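Local coordinates for peptidyl-prolyl cis-trans isomerase (Hirschia baltica, PDB 5EX2), which probably catalyses the cis-trans isomerisation of peptide bonds preceding proline, as a periplasmic folding helper of the cyclophilin family, at residues 231-234 with 239-242; 8-11 with 16-19. All blocks are in the same frame, centred on the assembly; numbering follows the deposited sequence. Where two conformers were deposited one is given.

Contact 1: 231-234 with 239-242; sequences WVMR and MFSL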
loop_
_atom_site.group_PDB
_atom_site.type_symbol
_atom_site.label_atom_id
_atom_site.label_comp_id
_atom_site.label_asym_id
_atom_site.label_seq_id
_atom_site.Cartn_x
_atom_site.Cartn_y
_atom_site.Cartn_z
ATOM N N TRP A 231 7.057 9.884 -6.880
ATOM C CA TRP A 231 7.682 10.432 -5.687
ATOM C C TRP A 231 6.653 10.446 -4.587
ATOM O O TRP A 231 5.460 10.623 -4.838
ATOM C CB TRP A 231 8.221 11.854 -5.916
ATOM C CG TRP A 231 9.554 11.962 -6.617
ATOM C CD1 TRP A 231 10.800 12.081 -6.034
ATOM C CD2 TRP A 231 9.770 12.028 -8.024
ATOM N NE1 TRP A 231 11.766 12.197 -7.005
ATOM C CE2 TRP A 231 11.160 12.161 -8.235
ATOM C CE3 TRP A 231 8.923 11.968 -9.127
ATOM C CZ2 TRP A 231 11.716 12.243 -9.505
ATOM C CZ3 TRP A 231 9.472 12.049 -10.385
ATOM C CH2 TRP A 231 10.860 12.180 -10.570
ATOM N N VAL A 232 7.134 10.266 -3.366
ATOM C CA VAL A 232 6.307 10.285 -2.164
ATOM C C VAL A 232 6.923 11.293 -1.230
ATOM O O VAL A 232 8.135 11.301 -1.032
ATOM C CB VAL A 232 6.228 8.895 -1.504
ATOM C CG1 VAL A 232 5.441 8.943 -0.204
ATOM C CG2 VAL A 232 5.634 7.902 -2.458
ATOM N N MET A 233 6.101 12.166 -0.682
ATOM C CA MET A 233 6.594 13.168 0.254
ATOM C C MET A 233 7.272 12.483 1.444
ATOM O O MET A 233 6.843 11.446 1.924
ATOM C CB MET A 233 5.450 14.072 0.716
ATOM C CG MET A 233 5.880 15.203 1.681
ATOM S SD MET A 233 4.565 16.355 2.015
ATOM C CE MET A 233 4.478 17.272 0.479
ATOM N N ARG A 234 8.383 13.062 1.880
ATOM C CA ARG A 234 9.134 12.561 3.019
ATOM C C ARG A 234 8.452 12.986 4.314
ATOM O O ARG A 234 8.249 14.173 4.556
ATOM C CB ARG A 234 10.578 13.071 2.981
ATOM C CG ARG A 234 11.414 12.397 1.908
ATOM C CD ARG A 234 12.899 12.727 1.984
ATOM N NE ARG A 234 13.649 12.078 0.905
ATOM C CZ ARG A 234 14.007 10.792 0.883
ATOM N NH1 ARG A 234 13.686 9.973 1.878
ATOM N NH2 ARG A 234 14.689 10.315 -0.150
ATOM N N MET A 239 7.829 19.932 4.573
ATOM C CA MET A 239 6.551 20.037 3.880
ATOM C C MET A 239 5.515 19.128 4.534
ATOM O O MET A 239 4.343 19.475 4.630
ATOM C CB MET A 239 6.701 19.699 2.405
ATOM C CG MET A 239 7.415 20.784 1.659
ATOM S SD MET A 239 7.669 20.470 -0.090
ATOM C CE MET A 239 5.992 20.619 -0.698
ATOM N N PHE A 240 5.943 17.960 4.985
ATOM C CA PHE A 240 4.991 17.083 5.631
ATOM C C PHE A 240 4.577 17.656 6.991
ATOM O O PHE A 240 3.434 17.501 7.392
ATOM C CB PHE A 240 5.529 15.668 5.795
ATOM C CG PHE A 240 4.450 14.672 6.143
ATOM C CD1 PHE A 240 3.498 14.320 5.192
ATOM C CD2 PHE A 240 4.349 14.125 7.411
ATOM C CE1 PHE A 240 2.487 13.438 5.484
ATOM C CE2 PHE A 240 3.336 13.233 7.701
ATOM C CZ PHE A 240 2.409 12.890 6.737
ATOM N N SER A 241 5.489 18.322 7.681
ATOM C CA SER A 241 5.129 19.008 8.914
ATOM C C SER A 241 4.019 20.036 8.679
ATOM O O SER A 241 3.080 20.162 9.465
ATOM C CB SER A 241 6.368 19.671 9.490
ATOM O OG SER A 241 6.109 20.286 10.734
ATOM N N LEU A 242 4.144 20.777 7.583
ATOM C CA LEU A 242 3.150 21.768 7.216
ATOM C C LEU A 242 1.831 21.108 6.838
ATOM O O LEU A 242 0.758 21.611 7.158
ATOM C CB LEU A 242 3.669 22.607 6.050
ATOM C CG LEU A 242 4.855 23.492 6.422
ATOM C CD1 LEU A 242 5.463 24.140 5.186
ATOM C CD2 LEU A 242 4.441 24.553 7.435
HETATM O O HOH W 1 8.253 16.806 3.778
#
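Met-233 reaches from the end of its strand to the first turn of the helix carrying Met-239 and Phe-240, and most of the contact can be read along its side chain. From CB, which points toward the helix, the chain runs straight out: CG lies anti to the backbone N (chi1 -178°) and the next torsion is extended. CG of Met-233 just reaches CB of Phe-240, at 4.2 Å, and the sulfur meets the same residue. SD of Met-233 lies 3.6 Å from the backbone N of Phe-240 and 3.9 Å from CD1 of its ring. It sits 5.2 Å from the ring centroid at 90° to the ring normal, which makes this a Met-aromatic contact at the ring edge. At the third torsion the chain bends, and CE turns onto Met-239, 3.8 Å from CB of that residue, where the two methionine side chains cross at about a right angle. With an alanine for the strand methionine, the edge of the Phe-240 ring would probably lose its sulfur neighbour and Met-239 a methyl to pack on. A polar bridge runs alongside: one water donates to O of Arg-234 at 2.7 Å and accepts from N of Phe-240 at 2.9 Å, so the N-H of Phe-240 has an acceptor although no hydrogen bond joins the segments directly. The contact joins strand 229-233, the middle strand of a three-stranded antiparallel sheet, to helix 238-247. Trp-17 of strand 17-19 touches Met-233, while Phe-123 of strand 119-124, in the five-stranded sheet, meets the Phe-240 ring edge-to-face.

Contact 2: 8-11 with 16-19; sequences ESVQ and NWRS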
loop_
_atom_site.group_PDB
_atom_site.type_symbol
_atom_site.label_atom_id
_atom_site.label_comp_id
_atom_site.label_asym_id
_atom_site.label_seq_id
_atom_site.Cartn_x
_atom_site.Cartn_y
_atom_site.Cartn_z
ATOM N N GLU A 8 9.128 19.468 -11.701
ATOM C CA GLU A 8 10.295 20.293 -11.479
ATOM C C GLU A 8 10.504 20.550 -9.982
ATOM O O GLU A 8 11.616 20.424 -9.470
ATOM C CB GLU A 8 10.147 21.607 -12.245
ATOM C CG GLU A 8 11.355 22.514 -12.177
ATOM C CD GLU A 8 11.287 23.661 -13.181
ATOM O OE1 GLU A 8 10.274 23.767 -13.907
ATOM O OE2 GLU A 8 12.247 24.457 -13.247
ATOM N N SER A 9 9.428 20.896 -9.281
ATOM C CA SER A 9 9.528 21.234 -7.861
ATOM C C SER A 9 9.870 20.014 -7.001
ATOM O O SER A 9 10.533 20.134 -5.970
ATOM C CB SER A 9 8.224 21.862 -7.376
ATOM O OG SER A 9 7.208 20.889 -7.239
ATOM N N VAL A 10 9.395 18.844 -7.413
ATOM C CA VAL A 10 9.662 17.606 -6.708
ATOM C C VAL A 10 11.106 17.145 -6.945
ATOM O O VAL A 10 11.796 16.768 -6.003
ATOM C CB VAL A 10 8.664 16.540 -7.153
ATOM C CG1 VAL A 10 9.108 15.156 -6.734
ATOM C CG2 VAL A 10 7.277 16.878 -6.615
ATOM N N GLN A 11 11.577 17.194 -8.186
ATOM C CA GLN A 11 12.947 16.773 -8.487
ATOM C C GLN A 11 14.014 17.660 -7.868
ATOM O O GLN A 11 15.111 17.196 -7.548
ATOM C CB GLN A 11 13.159 16.729 -9.994
ATOM C CG GLN A 11 12.433 15.589 -10.638
ATOM C CD GLN A 11 12.703 15.489 -12.125
ATOM O OE1 GLN A 11 12.949 16.493 -12.792
ATOM N NE2 GLN A 11 12.661 14.271 -12.652
ATOM N N ASN A 16 12.321 16.865 0.595
ATOM C CA ASN A 16 10.896 16.700 0.817
ATOM C C ASN A 16 10.273 15.593 0.000
ATOM O O ASN A 16 9.128 15.243 0.241
ATOM C CB ASN A 16 10.178 18.002 0.547
ATOM C CG ASN A 16 10.356 18.978 1.677
ATOM O OD1 ASN A 16 9.958 18.709 2.799
ATOM N ND2 ASN A 16 10.970 20.110 1.392
ATOM N N TRP A 17 11.010 15.039 -0.954
ATOM C CA TRP A 17 10.457 14.037 -1.863
ATOM C C TRP A 17 11.390 12.850 -2.039
ATOM O O TRP A 17 12.583 12.987 -2.326
ATOM C CB TRP A 17 10.149 14.662 -3.220
ATOM C CG TRP A 17 9.106 15.701 -3.125
ATOM C CD1 TRP A 17 9.300 17.044 -3.001
ATOM C CD2 TRP A 17 7.690 15.493 -3.102
ATOM N NE1 TRP A 17 8.093 17.687 -2.923
ATOM C CE2 TRP A 17 7.086 16.755 -2.974
ATOM C CE3 TRP A 17 6.873 14.357 -3.179
ATOM C CZ2 TRP A 17 5.705 16.920 -2.932
ATOM C CZ3 TRP A 17 5.502 14.530 -3.135
ATOM C CH2 TRP A 17 4.934 15.798 -3.026
ATOM N N ARG A 18 10.801 11.674 -1.882
ATOM C CA ARG A 18 11.490 10.399 -2.017
ATOM C C ARG A 18 11.119 9.767 -3.347
ATOM O O ARG A 18 9.941 9.586 -3.645
ATOM C CB ARG A 18 11.100 9.469 -0.857
ATOM C CG ARG A 18 11.669 8.060 -0.956
ATOM C CD ARG A 18 11.218 7.170 0.212
ATOM N NE ARG A 18 9.770 6.985 0.266
ATOM C CZ ARG A 18 9.102 6.129 -0.501
ATOM N NH1 ARG A 18 9.746 5.379 -1.383
ATOM N NH2 ARG A 18 7.788 6.034 -0.386
ATOM N N SER A 19 12.126 9.416 -4.133
ATOM C CA SER A 19 11.903 8.770 -5.414
ATOM C C SER A 19 11.567 7.301 -5.182
ATOM O O SER A 19 12.299 6.598 -4.489
ATOM C CB SER A 19 13.148 8.925 -6.280
ATOM O OG SER A 19 12.994 8.227 -7.500
HETATM O O HOH W 2 9.040 20.452 -3.274
HETATM O O HOH W 3 7.122 20.385 -4.315
#
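Val-10 and Trp-17 carry nearly all of the 137 Å² buried here, chiefly through apolar packing. CG2 of Val-10 stands over one face of the indole, 3.7 Å from the centroid of the five-membered ring of Trp-17 and 14° off its normal, a CH-pi contact. The other methyl, CG1, lies anti to the backbone N (chi1 165°), which places it 3.6 Å from CG of Trp-17, near the root of the ring. Both branches of the valine therefore press on the same indole. Tyr-5 adds an edge-to-face ring contact with Trp-17.

The polar links run through water. One water lies in the indole plane at the ring edge, accepts from NE1 of Trp-17 at 2.9 Å and donates to O of Ser-9 at 3.1 Å. A second donates to OG of Ser-9 at 3.0 Å, but its bond from NE1 of Trp-17 is weak. The Ser-9 hydroxyl is hydrogen-bonded to O of Thr-6.

In topology a short helix, 7-11, is followed by a loop and edge strand 17-19. The helix folds back on the small antiparallel sheet, on Trp-17 and on Trp-231 of the neighbouring strand, separate from the eight-stranded barrel that defines the cyclophilin fold.

How the contacts relate
Contacts 1 and 2 have centres about 9 Å apart and share one sheet, in which strands 17-19 and 229-233 are antiparallel neighbours. Two probable backbone hydrogen bonds join them, from N of Arg-18 to O of Val-232 and from N of Arg-234 to O of Asn-16, both 2.8 Å. Packing crosses as well: CE3 of Trp-17 lies 3.4 Å from N of Met-233, and CG of Trp-231 lies 3.2 Å from CG1 of Val-10. Asn-16 OD1 accepts from N of Met-239, tying the loop before strand 17-19 to the helix of contact 1. Both lie away from a magnesium site formed by Gln-115, Gln-133 and Glu-135.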